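Rep protein (Adeno-associated virus - 5, PDB 1M55) probably binds the viral replication origin and nicks DNA there, as the metal-binding endonuclease domain of a rolling-circle-type replication initiator. Local coordinates at residues A[35-38]-A[44-47]; A[51-56]-A[79-84]; A[65-70]-A[97-102]. All coordinates share one frame; numbering follows the deposited sequence.

Contact 1 (A[35-38]-A[44-47]); sequences WELP and NLTL
Leu37 and Leu45 meet where the loop joining helix 24-32 to helix 50-71 doubles back on itself, the second arm being a 3-10 turn (45-47) introduced by an Asx turn at Asn44. Their CA atoms lie 6.9 Å apart, the shortest such distance between the arms. The close part between the two leucines is apolar: Leu37 CD1 rests 3.7 Å from Leu45 CB, and Leu37 CG stands 3.8 Å from Leu45 CD1. The two side chains pass one another in opposite directions. Leu45 has CG opposite its own N (chi1 -168°), which lays CD1 along Leu37 and turns CD2 toward Trp35, where it comes within 3.8 Å of the carbonyl atom Trp35 O.

The other side is looser and nearer the surface. Both leucines are partly exposed, Glu36 is exposed with its CB directed away from 44-47, and the indole of Trp35 leads off to helix 50-71, where NE1 bonds to Thr54 OG1. Local bonds brace the 3-10 arm, among them Leu47 N to Asn44 O, and Asn44 N also bonds to Gln159 OE1. The amide oxygen Asn44 OD1 takes two bonds on the same face of its plane, neither donor lying in that plane: from Thr46 N at 3.1 Å, with an N-H...O angle of 143°, and from Thr46 OG1 at 2.7 Å.

Contact 2 (A[51-56]-A[79-84]); sequences PQLTVA and VQFEKG. With ZN (zinc ion), chain C.
A helix packed on one face of the central antiparallel sheet defines this contact, in the nuclease fold of the Rep family: helix 50-71 lies against strand 77-83, whose other face carries a zinc ligand. The axes of 51-56 and 79-83 approach to 9.9 Å with an angle of 150° between their N-to-C directions, roughly antiparallel. Phe81 makes all the contacts from the strand. Its CG is anti to its backbone N (chi1 -176°), and the ring reaches the helix between Gln52, Leu53 and Ala56. The Ala56 methyl is centred over one face, CB lying 3.6 Å from the ring centroid and 7° off the normal, a CH-pi contact. Gln52 CB meets the ring edge in plane, 3.8 Å from Phe81 CZ, while Leu53 comes in obliquely, its CA 3.6 Å from Phe81 CE1.

The alternation of the strand sends Glu82 the other way, where OE1 binds the zinc ion at 2.1 Å alongside His89 and His91. The two histidines fit the His-hydrophobic-His (HUH) motif of rolling-circle nucleases, consistent with their metal site. Glu82 OE2 accepts from Gln80 NE2 at 2.9 Å through the anti lone pair and pairs with Lys157, which would help fix the carboxylate's rotation. Strand 77-83 is flanked by strands 88-95 and 162-167, with Leu90 and Gln163 touching Phe81, while Val55 touches helix 24-32.

Contact 3 (A[65-70]-A[97-102]); sequences YEWNKF and SGISSM
Trp67 and Phe70 lie near the C-terminal end of helix 50-71 and face an irregular run, 97-100, that leads into helix 101-118. The nearest CA pair is Phe70 with Ile99, at 7.2 Å. Gly98 has a positive phi (82°), a conformation suited to glycine, and its carbonyl oxygen stands 4.2 Å from Phe70 O. These two acceptors are bridged by one water that donates to both, 2.9 Å from Phe70 O and 2.8 Å from Gly98 O.

Ile99 supplies the apolar contacts with its longer branch. CG1 sits beside the backbone N, anti to the carbonyl carbon (chi1 -47°), and the two atoms of the branch divide their work: CG1 approaches Trp67 CZ2 obliquely at 3.7 Å, while CD1 reaches Phe70 CB, also at 3.7 Å. The terminal methyl also lies above one indole face, displaced toward the rim. At the indole edge, in the ring plane, a second water accepts from Trp67 NE1 at 3.0 Å and donates to Ser97 O at 2.7 Å. The indole N-H, on a buried side chain, is thereby satisfied, and the two water bridges join the backbone of 97-98 to the helix where direct polar bonds are lacking.

The contact thus docks this part of helix 50-71 on the loop from strand 88-95 to helix 101-118. Helix 101-118 covers the same side chains: Leu104 touches Trp67, and Tyr107 stacks on the Phe70 ring and also touches Ile99. From strand 3-10 of the sheet, Tyr5 packs on Trp67 and bonds through its hydroxyl to Ile99 O.

How the contacts relate
Helix 50-71 serves both contact 2 and contact 3, whose centres are about 23 Å apart and whose segments alternate along the chain. Contact 2 is core, centred about 7 Å from the chain's centre: a methyl sits on an aromatic ring, with a metal ligand on the other side of the strand. Contact 3 is partly buried and sets an isoleucine against aromatic residues, with two waters bridging the polar atoms. Contact 1, at the surface within a single loop, is leucine on leucine. It nevertheless touches contact 2 directly: Trp35 CD2 packs 3.5 Å from Leu53 CD2. Contacts 1 and 3 lie on opposite sides of the chain's centre and do not meet.

Contact 1 (A[35-38]-A[44-47])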
loop_
_atom_site.group_PDB
_atom_site.type_symbol
_atom_site.label_atom_id
_atom_site.label_comp_id
_atom_site.label_asym_id
_atom_site.label_seq_id
_atom_site.Cartn_x
_atom_site.Cartn_y
_atom_site.Cartn_z
ATOM N N TRP A 35 17.375 3.909 2.456
ATOM C CA TRP A 35 16.806 3.275 1.275
ATOM C C TRP A 35 17.659 3.612 0.063
ATOM O O TRP A 35 18.244 4.694 -0.006
ATOM C CB TRP A 35 15.374 3.762 1.026
ATOM C CG TRP A 35 14.374 3.177 1.963
ATOM C CD1 TRP A 35 14.096 3.593 3.234
ATOM C CD2 TRP A 35 13.523 2.053 1.711
ATOM N NE1 TRP A 35 13.127 2.794 3.789
ATOM C CE2 TRP A 35 12.757 1.841 2.877
ATOM C CE3 TRP A 35 13.332 1.204 0.606
ATOM C CZ2 TRP A 35 11.813 0.813 2.976
ATOM C CZ3 TRP A 35 12.392 0.181 0.704
ATOM C CH2 TRP A 35 11.644 -0.003 1.881
ATOM N N GLU A 36 17.740 2.677 -0.875
ATOM C CA GLU A 36 18.495 2.874 -2.107
ATOM C C GLU A 36 17.611 2.418 -3.256
ATOM O O GLU A 36 16.814 1.487 -3.106
ATOM C CB GLU A 36 19.788 2.057 -2.107
ATOM C CG GLU A 36 20.821 2.516 -1.087
ATOM C CD GLU A 36 22.152 1.789 -1.217
ATOM O OE1 GLU A 36 23.177 2.346 -0.764
ATOM O OE2 GLU A 36 22.179 0.666 -1.770
ATOM N N LEU A 37 17.716 3.102 -4.384
ATOM C CA LEU A 37 16.931 2.751 -5.554
ATOM C C LEU A 37 17.562 1.549 -6.236
ATOM O O LEU A 37 18.786 1.440 -6.289
ATOM C CB LEU A 37 16.909 3.918 -6.545
ATOM C CG LEU A 37 16.214 5.208 -6.135
ATOM C CD1 LEU A 37 16.578 6.302 -7.122
ATOM C CD2 LEU A 37 14.708 5.003 -6.079
ATOM N N PRO A 38 16.742 0.601 -6.713
ATOM C CA PRO A 38 17.280 -0.582 -7.396
ATOM C C PRO A 38 17.894 -0.092 -8.716
ATOM O O PRO A 38 17.495 0.953 -9.241
ATOM C CB PRO A 38 16.024 -1.420 -7.657
ATOM C CG PRO A 38 15.101 -1.012 -6.560
ATOM C CD PRO A 38 15.289 0.475 -6.513
ATOM N N ASN A 44 13.632 9.616 -8.757
ATOM C CA ASN A 44 14.522 10.590 -8.152
ATOM C C ASN A 44 14.402 10.332 -6.646
ATOM O O ASN A 44 13.362 10.608 -6.040
ATOM C CB ASN A 44 14.071 12.009 -8.497
ATOM C CG ASN A 44 14.934 13.068 -7.846
ATOM O OD1 ASN A 44 15.844 12.760 -7.075
ATOM N ND2 ASN A 44 14.657 14.326 -8.155
ATOM N N LEU A 45 15.449 9.772 -6.053
ATOM C CA LEU A 45 15.440 9.442 -4.631
ATOM C C LEU A 45 15.221 10.629 -3.700
ATOM O O LEU A 45 14.628 10.471 -2.634
ATOM C CB LEU A 45 16.720 8.694 -4.240
ATOM C CG LEU A 45 16.747 8.029 -2.855
ATOM C CD1 LEU A 45 15.674 6.951 -2.759
ATOM C CD2 LEU A 45 18.114 7.424 -2.596
ATOM N N THR A 46 15.653 11.818 -4.105
ATOM C CA THR A 46 15.487 12.998 -3.258
ATOM C C THR A 46 14.019 13.335 -3.009
ATOM O O THR A 46 13.695 14.002 -2.027
ATOM C CB THR A 46 16.210 14.235 -3.837
ATOM O OG1 THR A 46 15.602 14.620 -5.076
ATOM C CG2 THR A 46 17.677 13.921 -4.085
ATOM N N LEU A 47 13.132 12.858 -3.884
ATOM C CA LEU A 47 11.699 13.115 -3.739
ATOM C C LEU A 47 10.977 12.040 -2.923
ATOM O O LEU A 47 9.774 12.141 -2.675
ATOM C CB LEU A 47 11.038 13.264 -5.113
ATOM C CG LEU A 47 11.517 14.453 -5.952
ATOM C CD1 LEU A 47 10.820 14.451 -7.307
ATOM C CD2 LEU A 47 11.241 15.754 -5.202
#

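Contact 2 (A[51-56]-A[79-84])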
loop_
_atom_site.group_PDB
_atom_site.type_symbol
_atom_site.label_atom_id
_atom_site.label_comp_id
_atom_site.label_asym_id
_atom_site.label_seq_id
_atom_site.Cartn_x
_atom_site.Cartn_y
_atom_site.Cartn_z
ATOM N N PRO A 51 11.654 8.190 5.894
ATOM C CA PRO A 51 11.082 7.774 7.181
ATOM C C PRO A 51 9.681 7.186 7.002
ATOM O O PRO A 51 9.354 6.138 7.569
ATOM C CB PRO A 51 11.047 9.078 7.977
ATOM C CG PRO A 51 12.233 9.818 7.444
ATOM C CD PRO A 51 12.102 9.593 5.953
ATOM N N GLN A 52 8.866 7.848 6.183
ATOM C CA GLN A 52 7.511 7.380 5.916
ATOM C C GLN A 52 7.538 6.072 5.125
ATOM O O GLN A 52 6.737 5.170 5.377
ATOM C CB GLN A 52 6.710 8.447 5.166
ATOM C CG GLN A 52 6.295 9.643 6.026
ATOM C CD GLN A 52 7.380 10.702 6.181
ATOM O OE1 GLN A 52 8.481 10.580 5.646
ATOM N NE2 GLN A 52 7.059 11.756 6.917
ATOM N N LEU A 53 8.464 5.964 4.176
ATOM C CA LEU A 53 8.598 4.750 3.374
ATOM C C LEU A 53 8.968 3.563 4.269
ATOM O O LEU A 53 8.497 2.442 4.062
ATOM C CB LEU A 53 9.656 4.942 2.286
ATOM C CG LEU A 53 10.010 3.729 1.422
ATOM C CD1 LEU A 53 8.769 3.141 0.752
ATOM C CD2 LEU A 53 11.046 4.145 0.388
ATOM N N THR A 54 9.801 3.819 5.271
ATOM C CA THR A 54 10.219 2.777 6.202
ATOM C C THR A 54 9.002 2.199 6.928
ATOM O O THR A 54 8.857 0.975 7.037
ATOM C CB THR A 54 11.267 3.328 7.199
ATOM O OG1 THR A 54 12.446 3.706 6.471
ATOM C CG2 THR A 54 11.630 2.286 8.249
ATOM N N VAL A 55 8.112 3.070 7.394
ATOM C CA VAL A 55 6.901 2.613 8.074
ATOM C C VAL A 55 6.004 1.890 7.069
ATOM O O VAL A 55 5.471 0.815 7.356
ATOM C CB VAL A 55 6.089 3.793 8.670
ATOM C CG1 VAL A 55 4.854 3.267 9.391
ATOM C CG2 VAL A 55 6.938 4.589 9.625
ATOM N N ALA A 56 5.868 2.479 5.883
ATOM C CA ALA A 56 5.028 1.926 4.825
ATOM C C ALA A 56 5.405 0.501 4.428
ATOM O O ALA A 56 4.530 -0.363 4.305
ATOM C CB ALA A 56 5.058 2.832 3.606
ATOM N N VAL A 79 0.960 -2.990 -4.551
ATOM C CA VAL A 79 0.849 -1.996 -3.495
ATOM C C VAL A 79 1.601 -0.742 -3.908
ATOM O O VAL A 79 2.769 -0.810 -4.301
ATOM C CB VAL A 79 1.454 -2.541 -2.176
ATOM C CG1 VAL A 79 1.367 -1.501 -1.065
ATOM C CG2 VAL A 79 0.736 -3.820 -1.758
ATOM N N GLN A 80 0.923 0.398 -3.855
ATOM C CA GLN A 80 1.556 1.657 -4.216
ATOM C C GLN A 80 1.505 2.652 -3.058
ATOM O O GLN A 80 0.439 2.907 -2.491
ATOM C CB GLN A 80 0.911 2.250 -5.472
ATOM C CG GLN A 80 1.568 3.533 -5.945
ATOM C CD GLN A 80 1.290 3.815 -7.401
ATOM O OE1 GLN A 80 1.823 3.148 -8.278
ATOM N NE2 GLN A 80 0.451 4.805 -7.666
ATOM N N PHE A 81 2.676 3.159 -2.684
ATOM C CA PHE A 81 2.820 4.133 -1.604
ATOM C C PHE A 81 2.793 5.534 -2.222
ATOM O O PHE A 81 3.565 5.835 -3.143
ATOM C CB PHE A 81 4.144 3.895 -0.865
ATOM C CG PHE A 81 4.347 4.783 0.333
ATOM C CD1 PHE A 81 5.586 5.367 0.576
ATOM C CD2 PHE A 81 3.297 5.048 1.211
ATOM C CE1 PHE A 81 5.776 6.208 1.675
ATOM C CE2 PHE A 81 3.482 5.887 2.312
ATOM C CZ PHE A 81 4.723 6.466 2.541
ATOM N N GLU A 82 1.915 6.386 -1.703
ATOM C CA GLU A 82 1.760 7.742 -2.219
ATOM C C GLU A 82 1.752 8.813 -1.137
ATOM O O GLU A 82 1.427 8.552 0.024
ATOM C CB GLU A 82 0.447 7.860 -3.005
ATOM C CG GLU A 82 0.360 6.988 -4.247
ATOM C CD GLU A 82 -1.008 7.032 -4.903
ATOM O OE1 GLU A 82 -1.869 7.827 -4.472
ATOM O OE2 GLU A 82 -1.227 6.265 -5.856
ATOM N N LYS A 83 2.106 10.025 -1.548
ATOM C CA LYS A 83 2.103 11.188 -0.674
ATOM C C LYS A 83 0.870 11.969 -1.133
ATOM O O LYS A 83 0.903 12.647 -2.165
ATOM C CB LYS A 83 3.374 12.012 -0.890
ATOM C CG LYS A 83 3.489 13.246 -0.018
ATOM C CD LYS A 83 4.814 13.960 -0.274
ATOM C CE LYS A 83 5.093 15.030 0.779
ATOM N NZ LYS A 83 4.055 16.100 0.791
ATOM N N GLY A 84 -0.242 11.774 -0.434
ATOM C CA GLY A 84 -1.470 12.459 -0.786
ATOM C C GLY A 84 -1.502 13.887 -0.284
ATOM O O GLY A 84 -0.538 14.368 0.321
HETATM ZN ZN ZN C . -3.649 7.595 -3.432
#

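Contact 3 (A[65-70]-A[97-102])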
loop_
_atom_site.group_PDB
_atom_site.type_symbol
_atom_site.label_atom_id
_atom_site.label_comp_id
_atom_site.label_asym_id
_atom_site.label_seq_id
_atom_site.Cartn_x
_atom_site.Cartn_y
_atom_site.Cartn_z
ATOM N N TYR A 65 1.465 -10.663 4.968
ATOM C CA TYR A 65 1.691 -11.925 5.666
ATOM C C TYR A 65 0.427 -12.350 6.404
ATOM O O TYR A 65 0.050 -13.526 6.382
ATOM C CB TYR A 65 2.890 -11.812 6.619
ATOM C CG TYR A 65 4.201 -11.484 5.917
ATOM C CD1 TYR A 65 5.329 -11.088 6.643
ATOM C CD2 TYR A 65 4.296 -11.513 4.522
ATOM C CE1 TYR A 65 6.511 -10.725 5.993
ATOM C CE2 TYR A 65 5.472 -11.146 3.865
ATOM C CZ TYR A 65 6.571 -10.753 4.606
ATOM O OH TYR A 65 7.719 -10.366 3.951
ATOM N N GLU A 66 -0.262 -11.385 7.005
ATOM C CA GLU A 66 -1.495 -11.668 7.728
ATOM C C GLU A 66 -2.574 -12.073 6.715
ATOM O O GLU A 66 -3.356 -12.993 6.962
ATOM C CB GLU A 66 -1.926 -10.441 8.532
ATOM C CG GLU A 66 -2.797 -10.741 9.749
ATOM C CD GLU A 66 -2.080 -11.533 10.843
ATOM O OE1 GLU A 66 -0.828 -11.628 10.837
ATOM O OE2 GLU A 66 -2.786 -12.053 11.728
ATOM N N TRP A 67 -2.583 -11.417 5.560
ATOM C CA TRP A 67 -3.546 -11.738 4.507
ATOM C C TRP A 67 -3.315 -13.176 4.038
ATOM O O TRP A 67 -4.268 -13.941 3.871
ATOM C CB TRP A 67 -3.394 -10.779 3.325
ATOM C CG TRP A 67 -4.423 -10.976 2.251
ATOM C CD1 TRP A 67 -4.429 -11.946 1.293
ATOM C CD2 TRP A 67 -5.590 -10.172 2.018
ATOM N NE1 TRP A 67 -5.522 -11.796 0.477
ATOM C CE2 TRP A 67 -6.253 -10.717 0.896
ATOM C CE3 TRP A 67 -6.138 -9.043 2.645
ATOM C CZ2 TRP A 67 -7.439 -10.173 0.384
ATOM C CZ3 TRP A 67 -7.321 -8.499 2.133
ATOM C CH2 TRP A 67 -7.955 -9.068 1.012
ATOM N N ASN A 68 -2.045 -13.545 3.857
ATOM C CA ASN A 68 -1.686 -14.894 3.415
ATOM C C ASN A 68 -2.198 -15.938 4.404
ATOM O O ASN A 68 -2.523 -17.059 4.016
ATOM C CB ASN A 68 -0.163 -15.044 3.265
ATOM C CG ASN A 68 0.424 -14.210 2.121
ATOM O OD1 ASN A 68 1.642 -14.047 2.040
ATOM N ND2 ASN A 68 -0.423 -13.695 1.240
ATOM N N LYS A 69 -2.245 -15.585 5.684
ATOM C CA LYS A 69 -2.744 -16.505 6.703
ATOM C C LYS A 69 -4.199 -16.862 6.388
ATOM O O LYS A 69 -4.596 -18.027 6.469
ATOM C CB LYS A 69 -2.658 -15.871 8.091
ATOM C CG LYS A 69 -3.185 -16.761 9.209
ATOM C CD LYS A 69 -3.259 -16.021 10.526
ATOM C CE LYS A 69 -4.241 -14.878 10.442
ATOM N NZ LYS A 69 -4.524 -14.303 11.779
ATOM N N PHE A 70 -4.975 -15.852 5.997
ATOM C CA PHE A 70 -6.387 -16.030 5.666
ATOM C C PHE A 70 -6.631 -16.659 4.292
ATOM O O PHE A 70 -7.530 -17.485 4.138
ATOM C CB PHE A 70 -7.126 -14.689 5.745
ATOM C CG PHE A 70 -7.104 -14.055 7.107
ATOM C CD1 PHE A 70 -6.598 -12.771 7.280
ATOM C CD2 PHE A 70 -7.601 -14.733 8.217
ATOM C CE1 PHE A 70 -6.586 -12.171 8.536
ATOM C CE2 PHE A 70 -7.593 -14.137 9.480
ATOM C CZ PHE A 70 -7.085 -12.854 9.635
ATOM N N SER A 97 -9.024 -14.169 -4.285
ATOM C CA SER A 97 -8.950 -15.612 -4.069
ATOM C C SER A 97 -8.880 -16.042 -2.603
ATOM O O SER A 97 -8.001 -15.609 -1.852
ATOM C CB SER A 97 -7.760 -16.188 -4.844
ATOM O OG SER A 97 -7.811 -17.606 -4.919
ATOM N N GLY A 98 -9.834 -16.871 -2.196
ATOM C CA GLY A 98 -9.865 -17.378 -0.835
ATOM C C GLY A 98 -10.465 -16.474 0.224
ATOM O O GLY A 98 -10.610 -16.894 1.376
ATOM N N ILE A 99 -10.834 -15.253 -0.149
ATOM C CA ILE A 99 -11.406 -14.301 0.804
ATOM C C ILE A 99 -12.797 -13.853 0.353
ATOM O O ILE A 99 -12.927 -13.147 -0.649
ATOM C CB ILE A 99 -10.510 -13.041 0.934
ATOM C CG1 ILE A 99 -9.034 -13.432 1.105
ATOM C CG2 ILE A 99 -10.979 -12.179 2.109
ATOM C CD1 ILE A 99 -8.700 -14.065 2.435
ATOM N N SER A 100 -13.836 -14.274 1.067
ATOM C CA SER A 100 -15.191 -13.875 0.705
ATOM C C SER A 100 -15.444 -12.441 1.162
ATOM O O SER A 100 -14.963 -12.016 2.218
ATOM C CB SER A 100 -16.232 -14.829 1.305
ATOM O OG SER A 100 -16.343 -14.681 2.710
ATOM N N SER A 101 -16.233 -11.709 0.386
ATOM C CA SER A 101 -16.535 -10.319 0.693
ATOM C C SER A 101 -17.193 -10.090 2.055
ATOM O O SER A 101 -16.883 -9.109 2.731
ATOM C CB SER A 101 -17.391 -9.707 -0.423
ATOM O OG SER A 101 -17.537 -8.306 -0.255
ATOM N N MET A 102 -18.072 -10.996 2.479
ATOM C CA MET A 102 -18.755 -10.829 3.762
ATOM C C MET A 102 -17.836 -10.960 4.979
ATOM O O MET A 102 -18.102 -10.374 6.030
ATOM C CB MET A 102 -19.945 -11.793 3.884
ATOM C CG MET A 102 -19.589 -13.233 4.236
ATOM S SD MET A 102 -21.058 -14.286 4.454
ATOM C CE MET A 102 -22.067 -13.267 5.581
HETATM O O HOH W 1 -6.062 -13.687 -1.812
HETATM O O HOH W 2 -9.158 -19.117 2.345
#